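Local coordinates for stage II sporulation protein E (SpoIIE) (Moorella thermoacetica, PDB 3ZT9) that probably removes phosphate groups from phosphorylated stressosome proteins, as a manganese-binding phosphatase of the PP2C clan that works in bacterial signal transduction, at residues L24-E29 against M57-N62; L34-D38 against D185-I190; G94-A99 against L133-Y139; A99-N103 against A119-L124. The contacts are given in a common frame with arbitrary orientation. Residues are numbered along the deposited sequence.

Interaction 1 of 4, residues L24-E29 against M57-N62; sequences LVKRVE and MESSMN
Residues 24-28 are the end of an extended edge strand (phi -111 to -147°, psi 98 to 132°), and the chain then turns at Glu29 (phi/psi 52/62°). Against it lies the last part of helix 43-60, from Met57 on, followed by Met61 (-54/143°) and Asn62 (63/24°). CA atoms come nearest at Lys26-Glu58, 7.6 Å, and Val28-Met61, 8.9 Å, so side chains alone bridge the gap, burying 315 Å². Strand alternation decides who takes part: Leu24, Lys26 and Val28 point their CB toward the helix, Val25 and Arg27 away. Leu24 (t, p) brings CD2 to 3.3 Å from Met61 CE and 4.4 Å from Met57 CB. Met61 reaches it with an extended m, t, t side chain, and Lys26 CG rests 3.7 Å from Met61 SD. Glu58 (t, t) flanks this apolar patch, with OE1 3.9 Å from Leu24 CD1 and OE2 4.1 Å from Lys26 CE; Lys26 (t, p, t, p) curls NZ back to Arg27 O in a weak 3.3 Å bond. At the turn, Glu29 (chi1 88°, p) has its CB sideways, yet its OE2 accepts from ND2 of Asn62 (chi1 -90°, m) at 2.7 Å, although Glu29 is poorly ordered. Asn62 OD1 accepts from Arg88. Met57 (m, t, t) directs its end toward Ile68 and Phe69 of helix 65-76. Such a helix end packed on an edge strand belongs to the layered alpha/beta sandwich of PP2C-type phosphatases.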
# COMPACT_ATOMS: atom_id res chain seq x y z
N LEU A 24 6.17 2.62 0.26
CA LEU A 24 7.28 2.15 1.09
C LEU A 24 7.44 0.65 0.89
O LEU A 24 6.46 -0.08 0.88
CB LEU A 24 6.98 2.38 2.57
CG LEU A 24 8.00 1.81 3.56
CD1 LEU A 24 9.29 2.59 3.50
CD2 LEU A 24 7.43 1.85 4.96
N VAL A 25 8.67 0.22 0.65
CA VAL A 25 9.04 -1.19 0.73
C VAL A 25 10.24 -1.23 1.64
O VAL A 25 11.26 -0.60 1.37
CB VAL A 25 9.43 -1.78 -0.65
CG1 VAL A 25 9.91 -3.20 -0.49
CG2 VAL A 25 8.18 -1.70 -1.58
N LYS A 26 10.15 -1.99 2.72
CA LYS A 26 11.25 -2.04 3.67
C LYS A 26 11.45 -3.46 4.16
O LYS A 26 10.50 -4.13 4.53
CB LYS A 26 10.97 -1.06 4.83
CG LYS A 26 12.15 -0.89 5.83
CD LYS A 26 13.48 -0.67 5.10
CE LYS A 26 14.69 -0.37 6.04
NZ LYS A 26 15.17 -1.45 6.96
N ARG A 27 12.69 -3.93 4.09
CA ARG A 27 13.02 -5.32 4.37
C ARG A 27 13.79 -5.32 5.66
O ARG A 27 14.76 -4.56 5.83
CB ARG A 27 13.85 -5.93 3.24
CG ARG A 27 13.38 -5.54 1.83
CD ARG A 27 14.12 -6.31 0.75
NE ARG A 27 13.69 -5.94 -0.60
CZ ARG A 27 13.04 -6.74 -1.44
NH1 ARG A 27 12.73 -7.98 -1.08
NH2 ARG A 27 12.71 -6.31 -2.65
N VAL A 28 13.36 -6.17 6.57
CA VAL A 28 13.87 -6.18 7.92
C VAL A 28 13.86 -7.61 8.45
O VAL A 28 12.82 -8.11 8.88
CB VAL A 28 13.01 -5.27 8.81
CG1 VAL A 28 12.96 -5.79 10.23
CG2 VAL A 28 13.53 -3.85 8.77
N GLU A 29 15.02 -8.27 8.38
CA GLU A 29 15.16 -9.60 8.97
C GLU A 29 14.06 -10.58 8.49
O GLU A 29 13.28 -11.06 9.29
CB GLU A 29 15.14 -9.49 10.50
CG GLU A 29 13.72 -9.56 11.11
CD GLU A 29 13.24 -8.25 11.71
OE1 GLU A 29 14.10 -7.47 12.20
OE2 GLU A 29 12.00 -8.02 11.68
N MET A 57 5.46 5.29 9.45
CA MET A 57 5.43 3.82 9.43
C MET A 57 6.81 3.23 9.54
O MET A 57 7.05 2.32 10.35
CB MET A 57 4.77 3.34 8.15
CG MET A 57 3.31 3.59 8.15
SD MET A 57 2.59 2.88 6.66
CE MET A 57 0.88 3.03 7.07
N GLU A 58 7.73 3.75 8.74
CA GLU A 58 9.07 3.19 8.74
C GLU A 58 9.66 3.33 10.12
O GLU A 58 10.32 2.42 10.64
CB GLU A 58 9.96 3.91 7.73
CG GLU A 58 11.41 3.50 7.91
CD GLU A 58 12.29 3.86 6.72
OE1 GLU A 58 11.80 4.52 5.78
OE2 GLU A 58 13.48 3.46 6.74
N SER A 59 9.40 4.45 10.77
CA SER A 59 9.99 4.67 12.08
C SER A 59 9.35 3.73 13.14
O SER A 59 9.94 3.48 14.18
CB SER A 59 9.84 6.13 12.49
OG SER A 59 8.51 6.39 12.90
N SER A 60 8.17 3.20 12.85
CA SER A 60 7.38 2.42 13.81
C SER A 60 7.37 0.93 13.49
O SER A 60 6.66 0.15 14.11
CB SER A 60 5.93 2.88 13.77
OG SER A 60 5.84 4.24 14.10
N MET A 61 8.15 0.50 12.52
CA MET A 61 8.18 -0.91 12.20
C MET A 61 8.48 -1.83 13.35
O MET A 61 9.29 -1.55 14.20
CB MET A 61 9.18 -1.17 11.11
CG MET A 61 8.55 -0.76 9.89
SD MET A 61 9.43 -0.84 8.40
CE MET A 61 8.16 -0.15 7.42
N ASN A 62 7.81 -2.96 13.31
CA ASN A 62 7.98 -3.99 14.33
C ASN A 62 7.57 -3.55 15.73
O ASN A 62 7.99 -4.14 16.72
CB ASN A 62 9.39 -4.54 14.31
CG ASN A 62 9.50 -5.72 13.39
OD1 ASN A 62 8.53 -6.47 13.20
ND2 ASN A 62 10.66 -5.89 12.78

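Interaction 2 of 4, residues L34-D38 against D185-I190; sequences LAVGD and DDVAVI. With MN (manganese (II) ion), chain C; MN (manganese (II) ion), chain B.
Two beta strands, 34-38 and 187-190, face each other from different sheets: their axes approach to 7.8 Å and run antiparallel at 171°, with no hydrogen bond between them. The CA register pairs Leu34-Ile190 (7.7 Å), Val36-Ala188 (7.1 Å) and Asp38-Asp186 (8.1 Å). Ile190 (m, t) has most surface covered, 81 Å²; its CD1 reaches 3.3 Å from Ala35 O and 3.7 Å from Val36 CG2, while CG2 lies 4.4 Å from Leu34 CD2. Val36 (t), with 59 Å² covered, fills the middle and sets CG1 3.8 Å from CB of the small Ala188, its partner in the closest CA pair. Beyond this apolar row come the acids: Asp38 on its strand, and Asp185 in the loop leading into strand 187-190. Asp38 (t) bridges two manganese ions, OD2 at 2.2 Å from MN of chain C and OD1 at 2.1 Å from MN of chain B; Asp185 OD2 binds the former at 2.2 Å. Water 1, 2.2 Å from each ion, donates to Asp185 OD1 at 2.6 Å. Asp150 completes the first ion, and backbone oxygens of Gly39 and Gly41 the second: the binuclear metal centre of the PP2C beta-sandwich.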
# COMPACT_ATOMS: atom_id res chain seq x y z
N LEU A 34 5.18 -3.45 3.25
CA LEU A 34 4.77 -2.85 1.99
C LEU A 34 3.67 -1.87 2.30
O LEU A 34 2.68 -2.27 2.88
CB LEU A 34 4.16 -3.93 1.04
CG LEU A 34 5.00 -5.21 0.82
CD1 LEU A 34 4.14 -6.23 0.11
CD2 LEU A 34 6.21 -4.91 -0.03
N ALA A 35 3.81 -0.62 1.89
CA ALA A 35 2.81 0.36 2.27
C ALA A 35 2.52 1.32 1.14
O ALA A 35 3.44 1.71 0.38
CB ALA A 35 3.29 1.18 3.53
N VAL A 36 1.26 1.75 1.05
CA VAL A 36 0.91 2.82 0.12
C VAL A 36 0.09 3.85 0.88
O VAL A 36 -0.82 3.50 1.59
CB VAL A 36 0.08 2.31 -1.11
CG1 VAL A 36 -0.39 3.46 -1.99
CG2 VAL A 36 0.92 1.30 -1.97
N GLY A 37 0.39 5.13 0.68
CA GLY A 37 -0.40 6.18 1.29
C GLY A 37 -0.94 7.08 0.19
O GLY A 37 -0.32 7.23 -0.87
N ASP A 38 -2.08 7.70 0.45
CA ASP A 38 -2.66 8.65 -0.50
C ASP A 38 -3.04 9.87 0.31
O ASP A 38 -3.96 9.80 1.09
CB ASP A 38 -3.91 7.98 -1.14
CG ASP A 38 -4.70 8.92 -2.04
OD1 ASP A 38 -4.44 10.14 -2.03
OD2 ASP A 38 -5.61 8.44 -2.77
N ASP A 185 -6.00 11.66 -11.16
CA ASP A 185 -5.63 11.50 -9.77
C ASP A 185 -4.22 10.97 -9.76
O ASP A 185 -3.75 10.46 -10.79
CB ASP A 185 -6.58 10.52 -9.03
CG ASP A 185 -6.44 10.62 -7.50
OD1 ASP A 185 -5.86 11.63 -7.03
OD2 ASP A 185 -6.89 9.71 -6.76
N ASP A 186 -3.56 11.10 -8.63
CA ASP A 186 -2.28 10.43 -8.40
C ASP A 186 -2.45 8.93 -8.44
O ASP A 186 -3.51 8.42 -8.08
CB ASP A 186 -1.75 10.82 -7.04
CG ASP A 186 -1.56 12.32 -6.91
OD1 ASP A 186 -0.77 12.86 -7.67
OD2 ASP A 186 -2.19 12.94 -6.07
N VAL A 187 -1.41 8.21 -8.85
CA VAL A 187 -1.47 6.74 -8.94
C VAL A 187 -0.29 6.17 -8.17
O VAL A 187 0.83 6.69 -8.26
CB VAL A 187 -1.46 6.28 -10.41
CG1 VAL A 187 -1.23 4.76 -10.52
CG2 VAL A 187 -2.78 6.71 -11.12
N ALA A 188 -0.51 5.08 -7.43
CA ALA A 188 0.58 4.40 -6.77
C ALA A 188 0.27 2.91 -6.78
O ALA A 188 -0.86 2.51 -6.48
CB ALA A 188 0.73 4.88 -5.32
N VAL A 189 1.26 2.08 -7.08
CA VAL A 189 1.04 0.64 -7.14
C VAL A 189 2.27 -0.07 -6.66
O VAL A 189 3.37 0.31 -7.07
CB VAL A 189 0.87 0.15 -8.61
CG1 VAL A 189 0.39 -1.34 -8.59
CG2 VAL A 189 -0.10 1.02 -9.37
N ILE A 190 2.09 -1.13 -5.86
CA ILE A 190 3.18 -2.04 -5.50
C ILE A 190 2.77 -3.47 -5.87
O ILE A 190 1.62 -3.84 -5.65
CB ILE A 190 3.43 -2.03 -3.97
CG1 ILE A 190 3.94 -0.64 -3.56
CG2 ILE A 190 4.46 -3.07 -3.59
CD1 ILE A 190 4.12 -0.52 -2.01
MN MN C . -6.45 9.24 -4.67
MN MN B . -4.79 12.12 -2.75
O HOH W 1 -6.07 11.43 -4.45
O HOH W 2 -2.95 11.68 -3.83
O HOH W 3 -4.46 8.82 -5.50
O HOH W 4 -6.99 11.94 -2.09
O HOH W 5 -8.27 10.12 -3.72

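Interaction 3 of 4, residues G94-A99 against L133-Y139; sequences GLWQAA and LIAKGSY
Strands 95-99 and 135-138 form an antiparallel ladder, axes 4.7 Å apart at 161°. Leu95-Ser138 and Gln97-Lys136 are non-hydrogen-bonded pairs (CA-CA 4.5 and 4.4 Å); Trp96-Gly137 and Ala98-Ala135 are hydrogen-bonded pairs (CA-CA 5.3 and 5.2 Å). Each of the latter uses both of its bonds: Trp96 N to Gly137 O and Gly137 N to Trp96 O at 3.0 Å, Ala98 N to Ala135 O and Ala135 N to Ala98 O at 2.9 Å. A fifth, Tyr139 N to Gly94 O at 2.9 Å, closes the row; Gly94 (phi/psi 78/39°) and Leu95 together face Asp90 in a G1 beta bulge. CA-H...O contacts supplement these, the shortest from Gln97 CA to Ala135 O at 3.2 Å. Trp96 (p, chi2 -99°) folds across the neighbouring strand: Gly137 CA sits 3.7 Å from the centroid of its five-membered ring, a CH-pi contact over the face, where a CB on Gly137 would clash. Trp96 CZ3 also meets Ala135 CB at 3.9 Å. Water 6 accepts from Trp96 NE1 at 3.1 Å and donates to Ser138 O at 2.8 Å. Tyr139 OH bonds to Arg91, and Gln97 OE1 to a PEG probably left from crystallisation. Thus five main-chain hydrogen bonds join segment 133-139 to the sheet, while Gly137 CA lies over the face of the indole, whose NH donates to water 6.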
# COMPACT_ATOMS: atom_id res chain seq x y z
N GLY A 94 6.04 -17.56 7.69
CA GLY A 94 5.00 -17.98 6.78
C GLY A 94 3.66 -17.33 7.10
O GLY A 94 2.59 -17.96 7.02
N LEU A 95 3.71 -16.06 7.47
CA LEU A 95 2.52 -15.34 7.94
C LEU A 95 2.47 -13.94 7.34
O LEU A 95 3.50 -13.35 7.07
CB LEU A 95 2.55 -15.16 9.45
CG LEU A 95 2.69 -16.45 10.28
CD1 LEU A 95 2.99 -16.06 11.75
CD2 LEU A 95 1.44 -17.29 10.15
N TRP A 96 1.27 -13.41 7.16
CA TRP A 96 1.11 -11.98 6.83
C TRP A 96 -0.02 -11.34 7.65
O TRP A 96 -0.92 -12.02 8.16
CB TRP A 96 0.87 -11.72 5.33
CG TRP A 96 -0.36 -12.37 4.76
CD1 TRP A 96 -0.42 -13.56 4.06
CD2 TRP A 96 -1.71 -11.86 4.78
NE1 TRP A 96 -1.71 -13.82 3.67
CE2 TRP A 96 -2.53 -12.81 4.11
CE3 TRP A 96 -2.32 -10.71 5.32
CZ2 TRP A 96 -3.91 -12.63 3.96
CZ3 TRP A 96 -3.70 -10.55 5.18
CH2 TRP A 96 -4.48 -11.50 4.50
N GLN A 97 0.10 -10.03 7.85
CA GLN A 97 -0.97 -9.25 8.47
C GLN A 97 -1.16 -8.04 7.59
O GLN A 97 -0.21 -7.57 6.95
CB GLN A 97 -0.56 -8.73 9.85
CG GLN A 97 -0.32 -9.71 10.92
CD GLN A 97 0.04 -9.01 12.24
OE1 GLN A 97 0.79 -9.54 13.05
NE2 GLN A 97 -0.50 -7.81 12.44
N ALA A 98 -2.37 -7.51 7.50
CA ALA A 98 -2.50 -6.28 6.73
C ALA A 98 -3.58 -5.43 7.36
O ALA A 98 -4.53 -5.96 7.94
CB ALA A 98 -2.88 -6.59 5.31
N ALA A 99 -3.49 -4.11 7.22
CA ALA A 99 -4.64 -3.26 7.61
C ALA A 99 -4.70 -2.03 6.71
O ALA A 99 -3.70 -1.67 6.09
CB ALA A 99 -4.50 -2.84 9.07
N LEU A 133 -8.97 -2.95 11.92
CA LEU A 133 -9.26 -4.36 11.65
C LEU A 133 -8.07 -4.99 10.93
O LEU A 133 -7.83 -4.74 9.75
CB LEU A 133 -10.52 -4.52 10.82
CG LEU A 133 -11.82 -4.50 11.65
CD1 LEU A 133 -13.01 -4.55 10.72
CD2 LEU A 133 -11.86 -5.66 12.63
N ILE A 134 -7.31 -5.81 11.63
CA ILE A 134 -6.14 -6.42 11.00
C ILE A 134 -6.50 -7.76 10.42
O ILE A 134 -6.93 -8.67 11.14
CB ILE A 134 -5.03 -6.64 12.05
CG1 ILE A 134 -4.56 -5.28 12.58
CG2 ILE A 134 -3.86 -7.40 11.44
CD1 ILE A 134 -3.68 -5.35 13.85
N ALA A 135 -6.34 -7.87 9.11
CA ALA A 135 -6.53 -9.14 8.43
C ALA A 135 -5.28 -9.96 8.62
O ALA A 135 -4.19 -9.43 8.63
CB ALA A 135 -6.77 -8.90 6.95
N LYS A 136 -5.42 -11.27 8.71
CA LYS A 136 -4.24 -12.11 8.90
C LYS A 136 -4.32 -13.29 7.99
O LYS A 136 -5.41 -13.78 7.76
CB LYS A 136 -4.25 -12.64 10.33
CG LYS A 136 -3.99 -11.54 11.33
CD LYS A 136 -3.80 -12.04 12.71
CE LYS A 136 -3.51 -10.88 13.64
NZ LYS A 136 -3.42 -11.32 15.04
N GLY A 137 -3.19 -13.79 7.51
CA GLY A 137 -3.23 -14.96 6.65
C GLY A 137 -1.91 -15.70 6.66
O GLY A 137 -0.99 -15.31 7.39
N SER A 138 -1.86 -16.80 5.90
CA SER A 138 -0.65 -17.62 5.79
C SER A 138 0.03 -17.26 4.50
O SER A 138 -0.63 -17.10 3.46
CB SER A 138 -1.03 -19.10 5.72
OG SER A 138 -1.81 -19.46 6.84
N TYR A 139 1.36 -17.10 4.57
CA TYR A 139 2.17 -16.78 3.39
C TYR A 139 2.99 -18.01 2.99
O TYR A 139 3.59 -18.68 3.82
CB TYR A 139 3.13 -15.61 3.68
CG TYR A 139 4.17 -15.46 2.56
CD1 TYR A 139 3.87 -14.74 1.40
CD2 TYR A 139 5.42 -16.05 2.68
CE1 TYR A 139 4.79 -14.63 0.36
CE2 TYR A 139 6.36 -15.93 1.64
CZ TYR A 139 6.03 -15.22 0.50
OH TYR A 139 6.92 -15.12 -0.53
O HOH W 6 -3.13 -16.26 2.44

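Interaction 4 of 4, residues A99-N103 against A119-L124; sequences AIVGN and ATPGIL
Two backbone hydrogen bonds tie the end of strand 99-101 to the loop 119-124: Thr120 N donates to Ile100 O at 2.8 Å (168°), and Gly102 N to Thr120 O at 2.9 Å (164°). They bracket a single beta bridge, Val101 with Thr120, CA-CA 5.0 Å. Thr120 (p) turns OG1 back to the same acceptor, Ile100 O, in a weak 3.3 Å bond, and Val101 CA lies 3.3 Å from Thr120 O in a CA-H...O contact. Gly102 (phi/psi 98/-149°) and Gly122 (148/178°) have backbone angles at which a CB would strike the preceding carbonyl; Gly102 CA is 3.5 Å from Gly122 O. Packing spreads from here. Val101 (t) sets CG1 3.8 Å from Gly122 C and 3.9 Å from CD2 of Leu124 (m, t), and CG2 3.6 Å from Thr120 OG1, while Ile100 CB meets Ala119 CB at 3.8 Å. Leu124 also touches Leu76 of helix 65-76. The loop backbone thus pairs strand-like at Thr120 alone; past Gly122 the apolar side chains of Val101 and Leu124 meet, while Leu124's backbone bonds to Ala82.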
# COMPACT_ATOMS: atom_id res chain seq x y z
N ALA A 99 -3.49 -4.11 7.22
CA ALA A 99 -4.64 -3.26 7.61
C ALA A 99 -4.70 -2.03 6.71
O ALA A 99 -3.70 -1.67 6.09
CB ALA A 99 -4.50 -2.84 9.07
N ILE A 100 -5.88 -1.41 6.65
CA ILE A 100 -6.08 -0.27 5.76
C ILE A 100 -6.96 0.73 6.47
O ILE A 100 -8.01 0.34 6.98
CB ILE A 100 -6.85 -0.67 4.45
CG1 ILE A 100 -6.14 -1.84 3.75
CG2 ILE A 100 -6.94 0.55 3.49
CD1 ILE A 100 -7.02 -2.50 2.72
N VAL A 101 -6.53 1.99 6.51
CA VAL A 101 -7.43 3.05 6.96
C VAL A 101 -7.74 3.88 5.71
O VAL A 101 -6.84 4.45 5.09
CB VAL A 101 -6.82 3.92 8.10
CG1 VAL A 101 -7.76 5.07 8.44
CG2 VAL A 101 -6.60 3.06 9.33
N GLY A 102 -9.01 3.92 5.33
CA GLY A 102 -9.39 4.67 4.16
C GLY A 102 -9.53 3.74 2.96
O GLY A 102 -9.91 2.59 3.13
N ASN A 103 -9.26 4.22 1.76
CA ASN A 103 -9.62 3.44 0.57
C ASN A 103 -8.44 3.00 -0.29
O ASN A 103 -8.55 2.91 -1.49
CB ASN A 103 -10.63 4.18 -0.28
CG ASN A 103 -10.02 5.39 -0.96
OD1 ASN A 103 -8.96 5.86 -0.54
ND2 ASN A 103 -10.69 5.89 -1.99
N ALA A 119 -10.94 -2.84 4.59
CA ALA A 119 -10.49 -1.53 5.03
C ALA A 119 -11.35 -1.06 6.18
O ALA A 119 -12.53 -1.39 6.26
CB ALA A 119 -10.62 -0.48 3.88
N THR A 120 -10.73 -0.29 7.06
CA THR A 120 -11.50 0.43 8.08
C THR A 120 -11.65 1.87 7.62
O THR A 120 -10.67 2.48 7.29
CB THR A 120 -10.76 0.39 9.44
OG1 THR A 120 -9.80 1.44 9.51
CG2 THR A 120 -10.05 -0.93 9.60
N PRO A 121 -12.88 2.42 7.61
CA PRO A 121 -13.05 3.80 7.17
C PRO A 121 -12.31 4.79 8.07
O PRO A 121 -12.10 4.56 9.25
CB PRO A 121 -14.57 4.02 7.26
CG PRO A 121 -15.05 3.04 8.25
CD PRO A 121 -14.14 1.84 8.12
N GLY A 122 -11.91 5.91 7.49
CA GLY A 122 -11.31 6.95 8.28
C GLY A 122 -10.28 7.72 7.47
O GLY A 122 -10.01 7.38 6.33
N ILE A 123 -9.69 8.73 8.10
CA ILE A 123 -8.63 9.53 7.48
C ILE A 123 -7.59 9.77 8.56
O ILE A 123 -7.88 10.39 9.57
CB ILE A 123 -9.13 10.92 6.99
CG1 ILE A 123 -10.17 10.72 5.88
CG2 ILE A 123 -7.90 11.78 6.49
CD1 ILE A 123 -10.85 12.01 5.43
N LEU A 124 -6.38 9.27 8.34
CA LEU A 124 -5.33 9.42 9.33
C LEU A 124 -5.04 10.90 9.48
O LEU A 124 -4.85 11.61 8.49
CB LEU A 124 -4.07 8.62 8.93
CG LEU A 124 -4.36 7.11 8.83
CD1 LEU A 124 -3.20 6.40 8.09
CD2 LEU A 124 -4.61 6.50 10.17

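In the fold
Interactions 1, 3 and 4 all reach the sheet of strands 21-28, 31-39, 82-90, 95-101 and 135-138. Interaction 2 joins its strand 31-39 to strand 187-192 of the second sheet. Interactions 1 and 2 cross along the chain, with centres 16 Å apart, and touch: Leu24 N is 2.9 Å from Ala35 O, a probable hydrogen bond, and Met57 SD packs 3.6 Å from Ala35 CB. Interactions 3 and 4, also 16 Å apart between centres, share Ala99; interaction 4 falls within the chain span of 3, and both fall within that of 2. Packing strand 31-39 against strand 187-192 sets Asp38 and Asp185 at one manganese ion, which Asp150 also binds.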